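PDB 3N7X: capsid protein from Infectious hypodermal and hematopoietic necrosis virus, which forms the 60-subunit icosahedral shell of a shrimp densovirus, building it from beta-barrel subunits that bind calcium ions. Local coordinates for residues L74-H77 and L81-Y84; A172-N177 and G318-C323; G223-P226 and P230-I233. All coordinates share one frame; numbering follows the deposited sequence.

In the fold
The three contacts cluster in one part of the jelly-roll subunit and touch one another. Interactions 1 and 2 have centres about 9 Å apart and join through the ring of Pro75, whose CD packs 3.6 Å from CZ3 of Trp174. Interaction 3 is tied to interaction 1, at about 10 Å between centres, by Tyr84 OH, 2.7 Å from Ile225 O, and by Ile233 N, 2.8 Å from His77 O. Gly318 N lies 3.0 Å from Pro230 O and connects interactions 2 and 3. Of the three, interaction 2 carries a calcium ligand, Gln176; a separate magnesium ion sits about 5 Å from the side chain of Pro75.

Interaction 1 of 3, residues L74-H77 and L81-Y84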
loop_
_atom_site.group_PDB
_atom_site.type_symbol
_atom_site.label_atom_id
_atom_site.label_comp_id
_atom_site.label_asym_id
_atom_site.label_seq_id
_atom_site.Cartn_x
_atom_site.Cartn_y
_atom_site.Cartn_z
ATOM N N LEU A 74 75.915 -62.864 -1.312
ATOM C CA LEU A 74 74.696 -63.416 -0.733
ATOM C C LEU A 74 73.711 -63.598 -1.880
ATOM O O LEU A 74 73.044 -62.651 -2.299
ATOM C CB LEU A 74 74.108 -62.480 0.326
ATOM C CG LEU A 74 72.759 -62.938 0.903
ATOM C CD1 LEU A 74 72.839 -64.383 1.369
ATOM C CD2 LEU A 74 72.368 -62.034 2.055
ATOM N N PRO A 75 73.619 -64.823 -2.414
ATOM C CA PRO A 75 72.720 -65.143 -3.525
ATOM C C PRO A 75 71.268 -65.350 -3.099
ATOM O O PRO A 75 70.810 -66.482 -2.951
ATOM C CB PRO A 75 73.346 -66.406 -4.101
ATOM C CG PRO A 75 73.809 -67.111 -2.867
ATOM C CD PRO A 75 74.425 -65.997 -2.031
ATOM N N LEU A 76 70.548 -64.247 -2.916
ATOM C CA LEU A 76 69.150 -64.294 -2.501
ATOM C C LEU A 76 68.251 -65.023 -3.475
ATOM O O LEU A 76 67.153 -65.429 -3.113
ATOM C CB LEU A 76 68.592 -62.888 -2.331
ATOM C CG LEU A 76 69.314 -62.005 -1.330
ATOM C CD1 LEU A 76 68.541 -60.718 -1.164
ATOM C CD2 LEU A 76 69.428 -62.739 -0.008
ATOM N N HIS A 77 68.706 -65.170 -4.713
ATOM C CA HIS A 77 67.913 -65.841 -5.732
ATOM C C HIS A 77 67.991 -67.367 -5.663
ATOM O O HIS A 77 67.275 -68.057 -6.392
ATOM C CB HIS A 77 68.343 -65.368 -7.123
ATOM C CG HIS A 77 69.813 -65.487 -7.367
ATOM N ND1 HIS A 77 70.336 -66.049 -8.513
ATOM C CD2 HIS A 77 70.876 -65.119 -6.611
ATOM C CE1 HIS A 77 71.655 -66.024 -8.452
ATOM N NE2 HIS A 77 72.008 -65.465 -7.308
ATOM N N LEU A 81 68.616 -71.692 -0.334
ATOM C CA LEU A 81 68.847 -71.015 0.935
ATOM C C LEU A 81 67.599 -70.919 1.792
ATOM O O LEU A 81 67.690 -70.689 2.994
ATOM C CB LEU A 81 69.402 -69.609 0.699
ATOM C CG LEU A 81 70.773 -69.499 0.024
ATOM C CD1 LEU A 81 71.156 -68.035 -0.081
ATOM C CD2 LEU A 81 71.825 -70.262 0.824
ATOM N N TYR A 82 66.431 -71.105 1.184
ATOM C CA TYR A 82 65.176 -71.004 1.922
ATOM C C TYR A 82 64.524 -72.348 2.227
ATOM O O TYR A 82 63.895 -72.509 3.271
ATOM C CB TYR A 82 64.179 -70.148 1.140
ATOM C CG TYR A 82 64.706 -68.796 0.709
ATOM C CD1 TYR A 82 64.505 -67.655 1.495
ATOM C CD2 TYR A 82 65.393 -68.654 -0.499
ATOM C CE1 TYR A 82 64.973 -66.404 1.080
ATOM C CE2 TYR A 82 65.863 -67.416 -0.919
ATOM C CZ TYR A 82 65.649 -66.299 -0.130
ATOM O OH TYR A 82 66.104 -65.079 -0.570
ATOM N N LEU A 83 64.662 -73.307 1.316
ATOM C CA LEU A 83 64.056 -74.626 1.498
ATOM C C LEU A 83 64.892 -75.581 2.346
ATOM O O LEU A 83 64.418 -76.647 2.746
ATOM C CB LEU A 83 63.760 -75.254 0.132
ATOM C CG LEU A 83 62.439 -74.849 -0.532
ATOM C CD1 LEU A 83 62.231 -73.354 -0.429
ATOM C CD2 LEU A 83 62.445 -75.294 -1.981
ATOM N N TYR A 84 66.136 -75.196 2.615
ATOM C CA TYR A 84 67.030 -76.009 3.433
ATOM C C TYR A 84 67.425 -75.250 4.684
ATOM O O TYR A 84 67.282 -74.028 4.755
ATOM C CB TYR A 84 68.300 -76.362 2.659
ATOM C CG TYR A 84 68.110 -77.432 1.619
ATOM C CD1 TYR A 84 68.300 -78.777 1.935
ATOM C CD2 TYR A 84 67.730 -77.104 0.317
ATOM C CE1 TYR A 84 68.118 -79.775 0.976
ATOM C CE2 TYR A 84 67.544 -78.090 -0.649
ATOM C CZ TYR A 84 67.741 -79.423 -0.316
ATOM O OH TYR A 84 67.570 -80.399 -1.273
#
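Leu76 and Leu81 make the closest backbone approach here, CA to CA 7.6 Å, as Pro75 and Leu76 in the loop leaving strand 70-74 come up against Leu81 and Tyr82 of the short helix 80-83. The loop bends sharply at Pro75, the centre of an inverse gamma turn, which is closed by a weak bond from Leu76 N to Leu74 O.

The polar link is the phenol of Tyr82. Its OH donates to Leu76 O at 2.8 Å, reaching a lone pair in the carbonyl plane with a C=O...OH angle of 125°. The oxygen lies in the plane of the ring, at its edge, close enough to CE2 (3.2 Å) that the carbonyl borders both the hydroxyl and the neighbouring C-H. With CG beside its own backbone N (chi1 -52°), the ring is sent back along the helix toward the loop, so a residue whose CB does not face the loop can still reach it. CB of Leu76 lies 3.8 Å from the same OH, so aliphatic carbon flanks a hydroxyl whose proton goes to the carbonyl.

Leu81 works from the other end of the turn. One branch, CD1, does the touching: it abuts Pro75 O and CG, the latter at 4.0 Å, and comes to 4.3 Å from CD1 of Leu74. The Leu81 and Pro75 side chains cross at about a right angle, methyl against ring.

Beyond the pair, Leu76 also packs on Val118 and Tyr211, and Tyr82 on Ala116, all in the facing sheet. This joins the loop at the end of strand 70-74, in one sheet, to strands 111-131 and 208-214 of the other, within the C-D connection of the viral jelly-roll beta-barrel.

Interaction 2 of 3, residues A172-N177 and G318-C323; sequences AKWIQN and GQLNKC. With CA (calcium ion), chain B.
Trp174 NE1 donates to Leu320 O over 2.9 Å, pinning helix 171-176 to the type I turn Gln319-Lys322 that runs into strand 322-324, which lies at the edge, within this chain, of the sheet that holds the CHEF strands of the capsid jelly roll. The acceptor lies only 9° out of the indole plane, and the N-H...O angle is 152°; the nitrogen meets a lone pair in the carbonyl plane. Trp174 holds its CG beside the backbone N (chi1 -77°), which swings the indole off the helix and presents its N-H edge to the turn. Apolar contact is slight: CD1 of the ring is 4.4 Å from CG of Leu320. The indole also meets the ring of Trp78 edge-to-face.

Two residues on, the C-terminal end of the helix faces a calcium ion. Gln176 O, Tyr55 O of the same chain, Glu191 OE2 of a neighbouring subunit and three waters surround it, so the ion bridges two copies of the capsid protein. The carbonyls at this helix end would be expected to favour a cation. One of the bound waters donates to Ile175 O, and a second is held by Asn177 OD1 at 2.8 Å.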
loop_
_atom_site.group_PDB
_atom_site.type_symbol
_atom_site.label_atom_id
_atom_site.label_comp_id
_atom_site.label_asym_id
_atom_site.label_seq_id
_atom_site.Cartn_x
_atom_site.Cartn_y
_atom_site.Cartn_z
ATOM N N ALA A 172 75.949 -76.389 2.544
ATOM C CA ALA A 172 75.997 -76.128 3.979
ATOM C C ALA A 172 76.759 -74.832 4.273
ATOM O O ALA A 172 76.324 -74.022 5.092
ATOM C CB ALA A 172 76.651 -77.298 4.709
ATOM N N LYS A 173 77.894 -74.637 3.607
ATOM C CA LYS A 173 78.694 -73.432 3.810
ATOM C C LYS A 173 77.876 -72.178 3.496
ATOM O O LYS A 173 77.842 -71.233 4.287
ATOM C CB LYS A 173 79.941 -73.468 2.922
ATOM C CG LYS A 173 80.969 -74.512 3.333
ATOM C CD LYS A 173 81.849 -74.021 4.476
ATOM C CE LYS A 173 82.776 -72.893 4.009
ATOM N NZ LYS A 173 83.678 -72.374 5.088
ATOM N N TRP A 174 77.219 -72.174 2.338
ATOM C CA TRP A 174 76.405 -71.034 1.942
ATOM C C TRP A 174 75.305 -70.746 2.960
ATOM O O TRP A 174 74.985 -69.590 3.229
ATOM C CB TRP A 174 75.773 -71.270 0.573
ATOM C CG TRP A 174 76.713 -71.090 -0.577
ATOM C CD1 TRP A 174 77.240 -72.070 -1.368
ATOM C CD2 TRP A 174 77.184 -69.848 -1.113
ATOM N NE1 TRP A 174 77.999 -71.517 -2.367
ATOM C CE2 TRP A 174 77.983 -70.154 -2.235
ATOM C CE3 TRP A 174 77.002 -68.506 -0.757
ATOM C CZ2 TRP A 174 78.601 -69.167 -3.008
ATOM C CZ3 TRP A 174 77.617 -67.519 -1.528
ATOM C CH2 TRP A 174 78.406 -67.859 -2.641
ATOM N N ILE A 175 74.717 -71.796 3.519
ATOM C CA ILE A 175 73.671 -71.608 4.511
ATOM C C ILE A 175 74.303 -71.026 5.769
ATOM O O ILE A 175 73.725 -70.173 6.440
ATOM C CB ILE A 175 72.986 -72.940 4.853
ATOM C CG1 ILE A 175 72.195 -73.434 3.643
ATOM C CG2 ILE A 175 72.073 -72.767 6.056
ATOM C CD1 ILE A 175 71.443 -74.725 3.889
ATOM N N GLN A 176 75.505 -71.490 6.083
ATOM C CA GLN A 176 76.213 -71.013 7.260
ATOM C C GLN A 176 76.582 -69.538 7.135
ATOM O O GLN A 176 76.515 -68.785 8.111
ATOM C CB GLN A 176 77.487 -71.837 7.474
ATOM C CG GLN A 176 77.284 -73.117 8.277
ATOM C CD GLN A 176 78.313 -74.200 7.944
ATOM O OE1 GLN A 176 79.491 -73.913 7.712
ATOM N NE2 GLN A 176 77.866 -75.453 7.929
ATOM N N ASN A 177 76.946 -69.119 5.927
ATOM C CA ASN A 177 77.377 -67.743 5.738
ATOM C C ASN A 177 77.587 -67.405 4.265
ATOM O O ASN A 177 77.764 -68.292 3.427
ATOM C CB ASN A 177 78.718 -67.551 6.472
ATOM C CG ASN A 177 79.005 -66.101 6.833
ATOM O OD1 ASN A 177 78.576 -65.614 7.883
ATOM N ND2 ASN A 177 79.729 -65.407 5.964
ATOM N N GLY A 318 72.531 -73.137 -11.350
ATOM C CA GLY A 318 73.930 -72.756 -11.444
ATOM C C GLY A 318 74.816 -73.764 -10.741
ATOM O O GLY A 318 74.498 -74.951 -10.710
ATOM N N GLN A 319 75.929 -73.300 -10.181
ATOM C CA GLN A 319 76.842 -74.182 -9.467
ATOM C C GLN A 319 77.234 -73.533 -8.153
ATOM O O GLN A 319 77.377 -72.316 -8.075
ATOM C CB GLN A 319 78.102 -74.462 -10.295
ATOM C CG GLN A 319 77.832 -75.088 -11.650
ATOM C CD GLN A 319 77.441 -74.057 -12.700
ATOM O OE1 GLN A 319 76.727 -74.369 -13.658
ATOM N NE2 GLN A 319 77.919 -72.825 -12.534
ATOM N N LEU A 320 77.411 -74.353 -7.125
ATOM C CA LEU A 320 77.788 -73.865 -5.808
ATOM C C LEU A 320 79.059 -73.005 -5.782
ATOM O O LEU A 320 79.228 -72.186 -4.877
ATOM C CB LEU A 320 77.951 -75.050 -4.852
ATOM C CG LEU A 320 76.760 -75.547 -4.018
ATOM C CD1 LEU A 320 75.469 -74.874 -4.437
ATOM C CD2 LEU A 320 76.660 -77.056 -4.150
ATOM N N ASN A 321 79.946 -73.180 -6.762
ATOM C CA ASN A 321 81.192 -72.409 -6.798
ATOM C C ASN A 321 81.212 -71.335 -7.874
ATOM O O ASN A 321 82.279 -70.826 -8.238
ATOM C CB ASN A 321 82.396 -73.332 -7.004
ATOM C CG ASN A 321 82.321 -74.117 -8.307
ATOM O OD1 ASN A 321 81.513 -73.815 -9.188
ATOM N ND2 ASN A 321 83.176 -75.125 -8.437
ATOM N N LYS A 322 80.033 -71.000 -8.384
ATOM C CA LYS A 322 79.916 -69.979 -9.416
ATOM C C LYS A 322 78.933 -68.890 -9.012
ATOM O O LYS A 322 78.047 -69.102 -8.182
ATOM C CB LYS A 322 79.455 -70.596 -10.738
ATOM C CG LYS A 322 80.432 -71.565 -11.351
ATOM C CD LYS A 322 81.709 -70.880 -11.779
ATOM C CE LYS A 322 82.704 -71.914 -12.281
ATOM N NZ LYS A 322 84.000 -71.305 -12.682
ATOM N N CYS A 323 79.101 -67.725 -9.620
ATOM C CA CYS A 323 78.247 -66.584 -9.357
ATOM C C CYS A 323 77.881 -65.943 -10.691
ATOM O O CYS A 323 78.754 -65.457 -11.413
ATOM C CB CYS A 323 78.993 -65.587 -8.474
ATOM S SG CYS A 323 78.220 -63.967 -8.329
HETATM CA CA CA B . 76.189 -68.692 10.433
HETATM O O HOH W 1 74.080 -69.352 9.465
HETATM O O HOH W 2 78.233 -67.644 9.805
HETATM O O HOH W 3 77.444 -68.054 12.393
#

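Interaction 3 of 3, residues G223-P226 and P230-I233; sequences GEIP and PTFI
Thr231 turns its CB toward the 223-226 segment and meets Ile225 at about a right angle, its CB 4.1 Å from CG1 of the isoleucine. The threonine hydroxyl also comes up to the proline ring: OG1 is 3.8 Å from CD of Pro226, again with the two side chains crossing nearly perpendicularly. The hydroxyl is brought to this side because OG1 stands beside the backbone N (chi1 -62°), while CG2 takes the position anti to that N. Both segments belong to the long excursion between strands 220-221 and 264-268, which is part of the G-H loop of the parvoviral jelly roll, and the contact folds this loop back on itself within a few residues. A water makes the polar link across it. It sits 3.1 Å from Thr231 OG1 and gives a weak, 3.4 Å bond to Glu224 O. The backbones are fastened from outside: Ile225 N bonds Tyr99 OH on helix 97-109, and Thr231 N bonds Asn80 OD1. Ile225 also packs on Met106 of helix 97-109, Leu83 of helix 80-83 and Trp111 of strand 111-131.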
loop_
_atom_site.group_PDB
_atom_site.type_symbol
_atom_site.label_atom_id
_atom_site.label_comp_id
_atom_site.label_asym_id
_atom_site.label_seq_id
_atom_site.Cartn_x
_atom_site.Cartn_y
_atom_site.Cartn_z
ATOM N N GLY A 223 60.213 -80.147 -10.805
ATOM C CA GLY A 223 61.461 -80.651 -10.260
ATOM C C GLY A 223 61.715 -80.283 -8.815
ATOM O O GLY A 223 61.100 -79.363 -8.277
ATOM N N GLU A 224 62.625 -81.013 -8.179
ATOM C CA GLU A 224 62.976 -80.750 -6.789
ATOM C C GLU A 224 64.081 -79.704 -6.767
ATOM O O GLU A 224 64.605 -79.314 -7.810
ATOM C CB GLU A 224 63.525 -82.007 -6.109
ATOM C CG GLU A 224 62.800 -83.301 -6.404
ATOM C CD GLU A 224 63.427 -84.483 -5.669
ATOM O OE1 GLU A 224 64.678 -84.550 -5.607
ATOM O OE2 GLU A 224 62.675 -85.346 -5.162
ATOM N N ILE A 225 64.423 -79.249 -5.569
ATOM C CA ILE A 225 65.509 -78.300 -5.400
ATOM C C ILE A 225 66.564 -79.134 -4.682
ATOM O O ILE A 225 66.530 -79.294 -3.461
ATOM C CB ILE A 225 65.091 -77.074 -4.549
ATOM C CG1 ILE A 225 64.225 -76.124 -5.384
ATOM C CG2 ILE A 225 66.327 -76.306 -4.092
ATOM C CD1 ILE A 225 62.913 -76.689 -5.812
ATOM N N PRO A 226 67.509 -79.695 -5.450
ATOM C CA PRO A 226 68.595 -80.540 -4.953
ATOM C C PRO A 226 69.578 -79.864 -4.018
ATOM O O PRO A 226 69.550 -78.657 -3.807
ATOM C CB PRO A 226 69.263 -81.017 -6.234
ATOM C CG PRO A 226 69.161 -79.803 -7.094
ATOM C CD PRO A 226 67.718 -79.381 -6.875
ATOM N N PRO A 230 72.508 -74.940 -7.078
ATOM C CA PRO A 230 71.541 -73.882 -6.784
ATOM C C PRO A 230 70.466 -73.748 -7.860
ATOM O O PRO A 230 70.763 -73.752 -9.055
ATOM C CB PRO A 230 72.421 -72.638 -6.675
ATOM C CG PRO A 230 73.518 -72.927 -7.650
ATOM C CD PRO A 230 73.840 -74.374 -7.358
ATOM N N THR A 231 69.216 -73.652 -7.424
ATOM C CA THR A 231 68.094 -73.481 -8.336
ATOM C C THR A 231 67.644 -72.030 -8.175
ATOM O O THR A 231 67.335 -71.580 -7.068
ATOM C CB THR A 231 66.940 -74.437 -7.990
ATOM O OG1 THR A 231 67.388 -75.791 -8.126
ATOM C CG2 THR A 231 65.761 -74.207 -8.921
ATOM N N PHE A 232 67.623 -71.296 -9.281
ATOM C CA PHE A 232 67.260 -69.887 -9.249
ATOM C C PHE A 232 65.769 -69.595 -9.203
ATOM O O PHE A 232 64.967 -70.273 -9.845
ATOM C CB PHE A 232 67.838 -69.156 -10.468
ATOM C CG PHE A 232 69.332 -69.255 -10.604
ATOM C CD1 PHE A 232 70.120 -69.759 -9.571
ATOM C CD2 PHE A 232 69.956 -68.818 -11.768
ATOM C CE1 PHE A 232 71.508 -69.828 -9.697
ATOM C CE2 PHE A 232 71.342 -68.882 -11.907
ATOM C CZ PHE A 232 72.122 -69.389 -10.868
ATOM N N ILE A 233 65.402 -68.578 -8.433
ATOM C CA ILE A 233 64.017 -68.151 -8.376
ATOM C C ILE A 233 63.780 -67.650 -9.802
ATOM O O ILE A 233 64.553 -66.844 -10.320
ATOM C CB ILE A 233 63.845 -67.014 -7.359
ATOM C CG1 ILE A 233 63.954 -67.591 -5.944
ATOM C CG2 ILE A 233 62.522 -66.306 -7.580
ATOM C CD1 ILE A 233 64.038 -66.551 -4.847
HETATM O O HOH W 4 66.358 -77.717 -10.283
#